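Local coordinates for devB protein (Vibrio cholerae O1 biovar eltor str. N16961, PDB 1Y89) that is of unconfirmed function but belongs to the glucosamine-6-phosphate isomerase/6-phosphogluconolactonase family and is probably a 6-phosphogluconolactonase, at residues A[15-20]-A[134-139]; A[8-13]-A[190-195]. All coordinates share one frame; numbering follows the deposited sequence.

How the contacts relate
Both contacts belong to helix 10-25 lying on the central mixed sheet: contact 2 takes its first turn, contact 1 the stretch that follows. Their strands, 134-137 and 186-191, are parallel neighbours, and contact 1 falls between the two segments of contact 2 in sequence. The centres are about 12 Å apart. Direct joins include a probable hydrogen bond between Leu190 N and Leu137 O at 2.8 Å, and packing of Leu17 CD1 against Leu190 CD1 at 3.7 Å. Contact 1 has a polyether fragment beside Asp20; in contact 2 the side chain of Leu192 comes within about 5 Å of a bound phosphate ion, probably carried over from the crystallisation solution.

Contact 1. Residues A[15-20]-A[134-139]; sequences KSLADD and WILLGV. With PE5 (3,6,9,12,15,18,21,24-octaoxahexacosan-1-ol), chain F.
Leu17 drives one methyl, CD2, against the edge of the six-membered ring of the Trp134 indole, 3.4 Å from CZ2 and near the ring plane. The two side chains cross at about a right angle. The carbonyl of Leu17 meets the same rim, its O lying in the indole plane 3.6 Å from Trp134 CH2. Trp134 can span the wide gap between strand and helix because its CG is anti to the backbone N (chi1 -164°), which sends the benzo end out to the helix. From the same strand, Leu136 lays CD2 over one indole face, 3.2 Å above the plane and offset toward the rim. Asp20 adds its CB, 3.8 Å from Trp134 CH2, while its carboxylate pairs with Arg186, which also makes a cation-pi contact with the indole. Ser188 bonds to Trp134 NE1, so the buried ring is fixed at its polar edge too. Beyond Asp20, whose CG lies 3.7 Å from C4 of the polyether, the bound fragment borders the contact. Residues 15-20 of helix 10-25 run nearly antiparallel to strand 134-137 (159°), with Leu44 of helix 39-48 touching both leucines and Tyr228 of strand 224-230 packing on Leu17 and Asp20.

Contact 2. Residues A[8-13]-A[190-195]; sequences PTADAV and LVLGAG
Leu192 has CG anti to its own carbonyl carbon (chi1 -83°) and chi2 at 58°, which turns both methyls toward the first turn of helix 10-25. Val13 answers with CG1 anti to the backbone N and CG2 beside that N, presenting both branches to the leucine, and the two side chains meet tip to tip. The leucine methyls divide the work. Leu192 CD2 touches two residues a helical turn apart, 3.6 Å from Ala10 CB and 4.0 Å from Val13 CG2; of the residues 8-13, Leu192 CD1 touches only Val13, 4.1 Å from Val13 CG2. Ala10, with its single methyl, lets Leu192 CD2 settle close to the backbone, 3.8 Å from Ala10 CA. The join between these segments is wholly apolar, with no hydrogen bond crossing it.

Just before this turn, Thr9 serves as the N-cap. Its OG1 accepts from Ala12 N at 3.0 Å, with an angle of 151° at the hydrogen, and so holds a backbone N-H at the start of the helix. Ala12 N and Val13 N also make bonds to Thr9 O, both weak. Past Leu192 the backbone turns at Gly193, which has a positive phi; Asp230 accepts from Gly193 N.

Around the contact, Thr40 of helix 39-48 touches Leu192, Met43 of the same helix packs on Ala10, and Phe7 and Tyr228 cover Val13. Here the capped start of a helix lies against the turn leaving the C-terminal end of parallel strand 186-191, in a Rossmann-like alpha/beta fold. Such strand ends commonly border ligand sites in folds of this kind, and the phosphate near Leu192 is consistent with a pocket there.

Contact 1. Residues A[15-20]-A[134-139]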
ATOM      1  N   LYS A  15      -1.791 -11.403  -8.254  1.00 22.28           N
ATOM      2  CA  LYS A  15      -2.913 -11.702  -7.355  1.00 22.93           C
ATOM      3  C   LYS A  15      -3.452 -10.419  -6.726  1.00 22.53           C
ATOM      4  O   LYS A  15      -4.656 -10.209  -6.686  1.00 22.25           O
ATOM      5  CB  LYS A  15      -2.452 -12.680  -6.263  1.00 22.26           C
ATOM      6  CG  LYS A  15      -3.516 -13.034  -5.170  1.00 25.68           C
ATOM      7  CD  LYS A  15      -4.680 -13.781  -5.831  1.00 28.91           C
ATOM      8  CE  LYS A  15      -5.665 -14.488  -4.840  1.00 30.73           C
ATOM      9  NZ  LYS A  15      -5.917 -13.736  -3.562  1.00 23.66           N
ATOM     10  N   SER A  16      -2.558  -9.563  -6.224  1.00 22.15           N
ATOM     11  CA  SER A  16      -2.981  -8.302  -5.616  1.00 22.39           C
ATOM     12  C   SER A  16      -3.737  -7.454  -6.646  1.00 22.28           C
ATOM     13  O   SER A  16      -4.812  -6.902  -6.354  1.00 21.43           O
ATOM     14  CB  SER A  16      -1.761  -7.538  -5.088  1.00 22.49           C
ATOM     15  OG  SER A  16      -2.185  -6.339  -4.494  1.00 24.11           O
ATOM     16  N   LEU A  17      -3.215  -7.398  -7.872  1.00 20.97           N
ATOM     17  CA  LEU A  17      -3.865  -6.617  -8.917  1.00 21.23           C
ATOM     18  C   LEU A  17      -5.252  -7.175  -9.300  1.00 21.42           C
ATOM     19  O   LEU A  17      -6.200  -6.407  -9.523  1.00 22.11           O
ATOM     20  CB  LEU A  17      -2.961  -6.562 -10.147  1.00 20.20           C
ATOM     21  CG  LEU A  17      -1.602  -5.877  -9.948  1.00 20.29           C
ATOM     22  CD1 LEU A  17      -0.685  -6.140 -11.171  1.00 21.55           C
ATOM     23  CD2 LEU A  17      -1.749  -4.342  -9.706  1.00 23.03           C
ATOM     24  N   ALA A  18      -5.352  -8.500  -9.385  1.00 21.01           N
ATOM     25  CA  ALA A  18      -6.601  -9.149  -9.785  1.00 20.96           C
ATOM     26  C   ALA A  18      -7.638  -8.948  -8.670  1.00 20.82           C
ATOM     27  O   ALA A  18      -8.836  -8.745  -8.941  1.00 20.72           O
ATOM     28  CB  ALA A  18      -6.357 -10.650 -10.006  1.00 19.28           C
ATOM     29  N   ASP A  19      -7.185  -9.008  -7.415  1.00 20.19           N
ATOM     30  CA  ASP A  19      -8.140  -8.757  -6.307  1.00 21.34           C
ATOM     31  C   ASP A  19      -8.692  -7.343  -6.391  1.00 21.44           C
ATOM     32  O   ASP A  19      -9.889  -7.135  -6.157  1.00 21.69           O
ATOM     33  CB  ASP A  19      -7.537  -9.028  -4.938  1.00 21.04           C
ATOM     34  CG  ASP A  19      -7.283 -10.524  -4.700  1.00 23.56           C
ATOM     35  OD1 ASP A  19      -7.913 -11.367  -5.388  1.00 25.02           O
ATOM     36  OD2 ASP A  19      -6.472 -10.836  -3.822  1.00 23.33           O
ATOM     37  N   ASP A  20      -7.843  -6.386  -6.750  1.00 21.52           N
ATOM     38  CA  ASP A  20      -8.301  -4.994  -6.892  1.00 22.76           C
ATOM     39  C   ASP A  20      -9.271  -4.883  -8.073  1.00 22.53           C
ATOM     40  O   ASP A  20     -10.293  -4.218  -7.965  1.00 23.30           O
ATOM     41  CB  ASP A  20      -7.101  -4.056  -7.114  1.00 23.36           C
ATOM     42  CG  ASP A  20      -6.399  -3.684  -5.827  1.00 26.44           C
ATOM     43  OD1 ASP A  20      -6.820  -4.144  -4.749  1.00 29.74           O
ATOM     44  OD2 ASP A  20      -5.410  -2.933  -5.882  1.00 29.70           O
ATOM     45  N   TRP A 134      -7.610   4.047 -12.732  1.00 18.78           N
ATOM     46  CA  TRP A 134      -6.414   3.232 -12.521  1.00 19.73           C
ATOM     47  C   TRP A 134      -5.649   3.094 -13.815  1.00 20.70           C
ATOM     48  O   TRP A 134      -6.221   2.712 -14.865  1.00 22.48           O
ATOM     49  CB  TRP A 134      -6.820   1.834 -12.047  1.00 19.13           C
ATOM     50  CG  TRP A 134      -5.677   1.021 -11.421  1.00 20.51           C
ATOM     51  CD1 TRP A 134      -4.437   1.480 -11.024  1.00 20.37           C
ATOM     52  CD2 TRP A 134      -5.728  -0.367 -11.075  1.00 21.50           C
ATOM     53  NE1 TRP A 134      -3.712   0.445 -10.458  1.00 21.97           N
ATOM     54  CE2 TRP A 134      -4.488  -0.696 -10.469  1.00 22.83           C
ATOM     55  CE3 TRP A 134      -6.705  -1.375 -11.235  1.00 21.29           C
ATOM     56  CZ2 TRP A 134      -4.201  -2.004  -9.989  1.00 22.44           C
ATOM     57  CZ3 TRP A 134      -6.422  -2.670 -10.760  1.00 21.28           C
ATOM     58  CH2 TRP A 134      -5.176  -2.967 -10.144  1.00 22.57           C
ATOM     59  N   ILE A 135      -4.357   3.391 -13.768  1.00 20.07           N
ATOM     60  CA  ILE A 135      -3.506   3.200 -14.933  1.00 19.41           C
ATOM     61  C   ILE A 135      -2.393   2.262 -14.499  1.00 20.10           C
ATOM     62  O   ILE A 135      -1.642   2.569 -13.538  1.00 20.05           O
ATOM     63  CB  ILE A 135      -2.932   4.556 -15.463  1.00 19.44           C
ATOM     64  CG1 ILE A 135      -4.090   5.539 -15.809  1.00 18.36           C
ATOM     65  CG2 ILE A 135      -2.002   4.334 -16.677  1.00 18.51           C
ATOM     66  CD1 ILE A 135      -3.601   6.903 -16.385  1.00 19.29           C
ATOM     67  N   LEU A 136      -2.268   1.146 -15.219  1.00 18.74           N
ATOM     68  CA  LEU A 136      -1.167   0.183 -14.995  1.00 20.23           C
ATOM     69  C   LEU A 136      -0.059   0.559 -15.975  1.00 20.04           C
ATOM     70  O   LEU A 136      -0.326   0.726 -17.206  1.00 20.97           O
ATOM     71  CB  LEU A 136      -1.631  -1.254 -15.336  1.00 20.24           C
ATOM     72  CG  LEU A 136      -2.825  -1.782 -14.501  1.00 23.21           C
ATOM     73  CD1 LEU A 136      -2.990  -3.313 -14.783  1.00 24.07           C
ATOM     74  CD2 LEU A 136      -2.584  -1.556 -13.056  1.00 25.88           C
ATOM     75  N   LEU A 137       1.156   0.696 -15.460  1.00 19.41           N
ATOM     76  CA  LEU A 137       2.277   1.196 -16.259  1.00 19.75           C
ATOM     77  C   LEU A 137       3.451   0.257 -16.169  1.00 21.02           C
ATOM     78  O   LEU A 137       3.607  -0.457 -15.160  1.00 21.48           O
ATOM     79  CB  LEU A 137       2.723   2.601 -15.780  1.00 18.81           C
ATOM     80  CG  LEU A 137       1.650   3.665 -16.023  1.00 20.24           C
ATOM     81  CD1 LEU A 137       2.052   4.950 -15.261  1.00 17.66           C
ATOM     82  CD2 LEU A 137       1.515   3.966 -17.557  1.00 17.47           C
ATOM     83  N   GLY A 138       4.259   0.254 -17.238  1.00 21.18           N
ATOM     84  CA  GLY A 138       5.554  -0.414 -17.256  1.00 21.90           C
ATOM     85  C   GLY A 138       6.686   0.577 -17.046  1.00 21.69           C
ATOM     86  O   GLY A 138       6.505   1.823 -17.167  1.00 21.86           O
ATOM     87  N   VAL A 139       7.875   0.037 -16.749  1.00 21.06           N
ATOM     88  CA  VAL A 139       9.077   0.856 -16.773  1.00 20.91           C
ATOM     89  C   VAL A 139      10.168   0.143 -17.580  1.00 21.48           C
ATOM     90  O   VAL A 139      10.601  -0.913 -17.176  1.00 20.18           O
ATOM     91  CB  VAL A 139       9.589   1.129 -15.351  1.00 21.60           C
ATOM     92  CG1 VAL A 139      10.877   1.997 -15.391  1.00 22.29           C
ATOM     93  CG2 VAL A 139       8.504   1.793 -14.522  1.00 19.62           C
TER
HETATM   94  O1  PE5 F 242     -13.828  -0.674  -3.116  1.00 48.78           O
HETATM   95  C1  PE5 F 242     -13.020  -0.053  -4.125  1.00 48.42           C
HETATM   96  C2  PE5 F 242     -12.224  -1.105  -4.888  1.00 46.15           C
HETATM   97  O2  PE5 F 242     -10.900  -0.640  -5.150  1.00 47.09           O
HETATM   98  C3  PE5 F 242      -9.874  -1.590  -4.913  1.00 43.55           C
HETATM   99  C4  PE5 F 242      -8.561  -0.852  -5.003  1.00 44.27           C
HETATM  100  O3  PE5 F 242      -8.138  -0.437  -3.710  1.00 46.18           O

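Contact 2. Residues A[8-13]-A[190-195]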
ATOM      1  N   PRO A   8       6.779 -11.140  -2.578  1.00 23.50           N
ATOM      2  CA  PRO A   8       7.789 -12.198  -2.614  1.00 23.85           C
ATOM      3  C   PRO A   8       7.908 -12.900  -3.988  1.00 24.45           C
ATOM      4  O   PRO A   8       8.936 -13.504  -4.268  1.00 24.77           O
ATOM      5  CB  PRO A   8       7.297 -13.170  -1.531  1.00 24.30           C
ATOM      6  CG  PRO A   8       5.766 -13.037  -1.593  1.00 24.06           C
ATOM      7  CD  PRO A   8       5.542 -11.546  -1.852  1.00 22.56           C
ATOM      8  N   THR A   9       6.859 -12.822  -4.826  1.00 23.71           N
ATOM      9  CA  THR A   9       6.806 -13.574  -6.086  1.00 23.07           C
ATOM     10  C   THR A   9       6.014 -12.748  -7.090  1.00 22.85           C
ATOM     11  O   THR A   9       5.225 -11.872  -6.688  1.00 21.76           O
ATOM     12  CB  THR A   9       6.067 -14.937  -5.949  1.00 22.95           C
ATOM     13  OG1 THR A   9       4.704 -14.688  -5.622  1.00 24.03           O
ATOM     14  CG2 THR A   9       6.694 -15.870  -4.863  1.00 23.65           C
ATOM     15  N   ALA A  10       6.209 -13.021  -8.386  1.00 22.50           N
ATOM     16  CA  ALA A  10       5.394 -12.377  -9.423  1.00 22.58           C
ATOM     17  C   ALA A  10       3.927 -12.789  -9.284  1.00 22.53           C
ATOM     18  O   ALA A  10       3.035 -11.988  -9.573  1.00 20.95           O
ATOM     19  CB  ALA A  10       5.904 -12.736 -10.835  1.00 23.94           C
ATOM     20  N   ASP A  11       3.676 -14.054  -8.898  1.00 21.44           N
ATOM     21  CA  ASP A  11       2.280 -14.510  -8.690  1.00 22.25           C
ATOM     22  C   ASP A  11       1.547 -13.596  -7.679  1.00 21.64           C
ATOM     23  O   ASP A  11       0.396 -13.263  -7.867  1.00 21.57           O
ATOM     24  CB  ASP A  11       2.225 -15.964  -8.168  1.00 21.97           C
ATOM     25  CG  ASP A  11       2.362 -17.027  -9.284  1.00 24.52           C
ATOM     26  OD1 ASP A  11       2.088 -16.747 -10.466  1.00 26.69           O
ATOM     27  OD2 ASP A  11       2.710 -18.185  -8.966  1.00 23.79           O
ATOM     28  N   ALA A  12       2.234 -13.226  -6.597  1.00 21.90           N
ATOM     29  CA  ALA A  12       1.641 -12.415  -5.514  1.00 20.68           C
ATOM     30  C   ALA A  12       1.345 -11.025  -6.008  1.00 20.33           C
ATOM     31  O   ALA A  12       0.339 -10.443  -5.604  1.00 19.81           O
ATOM     32  CB  ALA A  12       2.594 -12.328  -4.322  1.00 20.89           C
ATOM     33  N   VAL A  13       2.229 -10.476  -6.845  1.00 19.82           N
ATOM     34  CA  VAL A  13       1.953  -9.154  -7.477  1.00 20.82           C
ATOM     35  C   VAL A  13       0.652  -9.205  -8.243  1.00 21.11           C
ATOM     36  O   VAL A  13      -0.243  -8.390  -8.049  1.00 21.12           O
ATOM     37  CB  VAL A  13       3.084  -8.719  -8.470  1.00 20.04           C
ATOM     38  CG1 VAL A  13       2.665  -7.439  -9.182  1.00 21.17           C
ATOM     39  CG2 VAL A  13       4.451  -8.525  -7.734  1.00 19.75           C
ATOM     40  N   LEU A 190       4.502  -1.345 -12.633  1.00 19.69           N
ATOM     41  CA  LEU A 190       4.595  -2.772 -12.338  1.00 20.51           C
ATOM     42  C   LEU A 190       5.974  -3.181 -12.835  1.00 21.52           C
ATOM     43  O   LEU A 190       6.226  -3.241 -14.049  1.00 20.51           O
ATOM     44  CB  LEU A 190       3.495  -3.563 -13.061  1.00 21.19           C
ATOM     45  CG  LEU A 190       2.058  -3.041 -12.863  1.00 20.79           C
ATOM     46  CD1 LEU A 190       1.048  -3.959 -13.629  1.00 22.50           C
ATOM     47  CD2 LEU A 190       1.709  -2.909 -11.338  1.00 20.45           C
ATOM     48  N   VAL A 191       6.881  -3.428 -11.880  1.00 21.20           N
ATOM     49  CA  VAL A 191       8.310  -3.520 -12.217  1.00 22.06           C
ATOM     50  C   VAL A 191       8.865  -4.773 -11.575  1.00 23.61           C
ATOM     51  O   VAL A 191       9.196  -4.756 -10.392  1.00 23.09           O
ATOM     52  CB  VAL A 191       9.088  -2.284 -11.723  1.00 22.08           C
ATOM     53  CG1 VAL A 191      10.535  -2.335 -12.218  1.00 23.82           C
ATOM     54  CG2 VAL A 191       8.408  -0.992 -12.225  1.00 20.84           C
ATOM     55  N   LEU A 192       8.954  -5.839 -12.374  1.00 23.23           N
ATOM     56  CA  LEU A 192       9.308  -7.163 -11.899  1.00 24.43           C
ATOM     57  C   LEU A 192      10.567  -7.714 -12.553  1.00 24.72           C
ATOM     58  O   LEU A 192      10.818  -7.472 -13.739  1.00 24.30           O
ATOM     59  CB  LEU A 192       8.150  -8.143 -12.140  1.00 24.25           C
ATOM     60  CG  LEU A 192       7.050  -8.115 -11.072  1.00 26.06           C
ATOM     61  CD1 LEU A 192       6.395  -6.765 -10.873  1.00 28.69           C
ATOM     62  CD2 LEU A 192       5.998  -9.163 -11.374  1.00 26.24           C
ATOM     63  N   GLY A 193      11.346  -8.464 -11.768  1.00 23.78           N
ATOM     64  CA  GLY A 193      12.470  -9.269 -12.291  1.00 23.41           C
ATOM     65  C   GLY A 193      13.832  -8.609 -12.098  1.00 23.52           C
ATOM     66  O   GLY A 193      13.941  -7.380 -11.945  1.00 21.82           O
ATOM     67  N   ALA A 194      14.879  -9.437 -12.094  1.00 23.31           N
ATOM     68  CA  ALA A 194      16.239  -8.981 -11.854  1.00 23.87           C
ATOM     69  C   ALA A 194      16.694  -7.964 -12.897  1.00 24.75           C
ATOM     70  O   ALA A 194      17.555  -7.123 -12.615  1.00 25.53           O
ATOM     71  CB  ALA A 194      17.214 -10.205 -11.825  1.00 23.91           C
ATOM     72  N   GLY A 195      16.119  -8.049 -14.093  1.00 25.44           N
ATOM     73  CA  GLY A 195      16.423  -7.129 -15.206  1.00 27.03           C
ATOM     74  C   GLY A 195      16.107  -5.675 -14.894  1.00 27.81           C
ATOM     75  O   GLY A 195      16.681  -4.757 -15.507  1.00 28.41           O
TER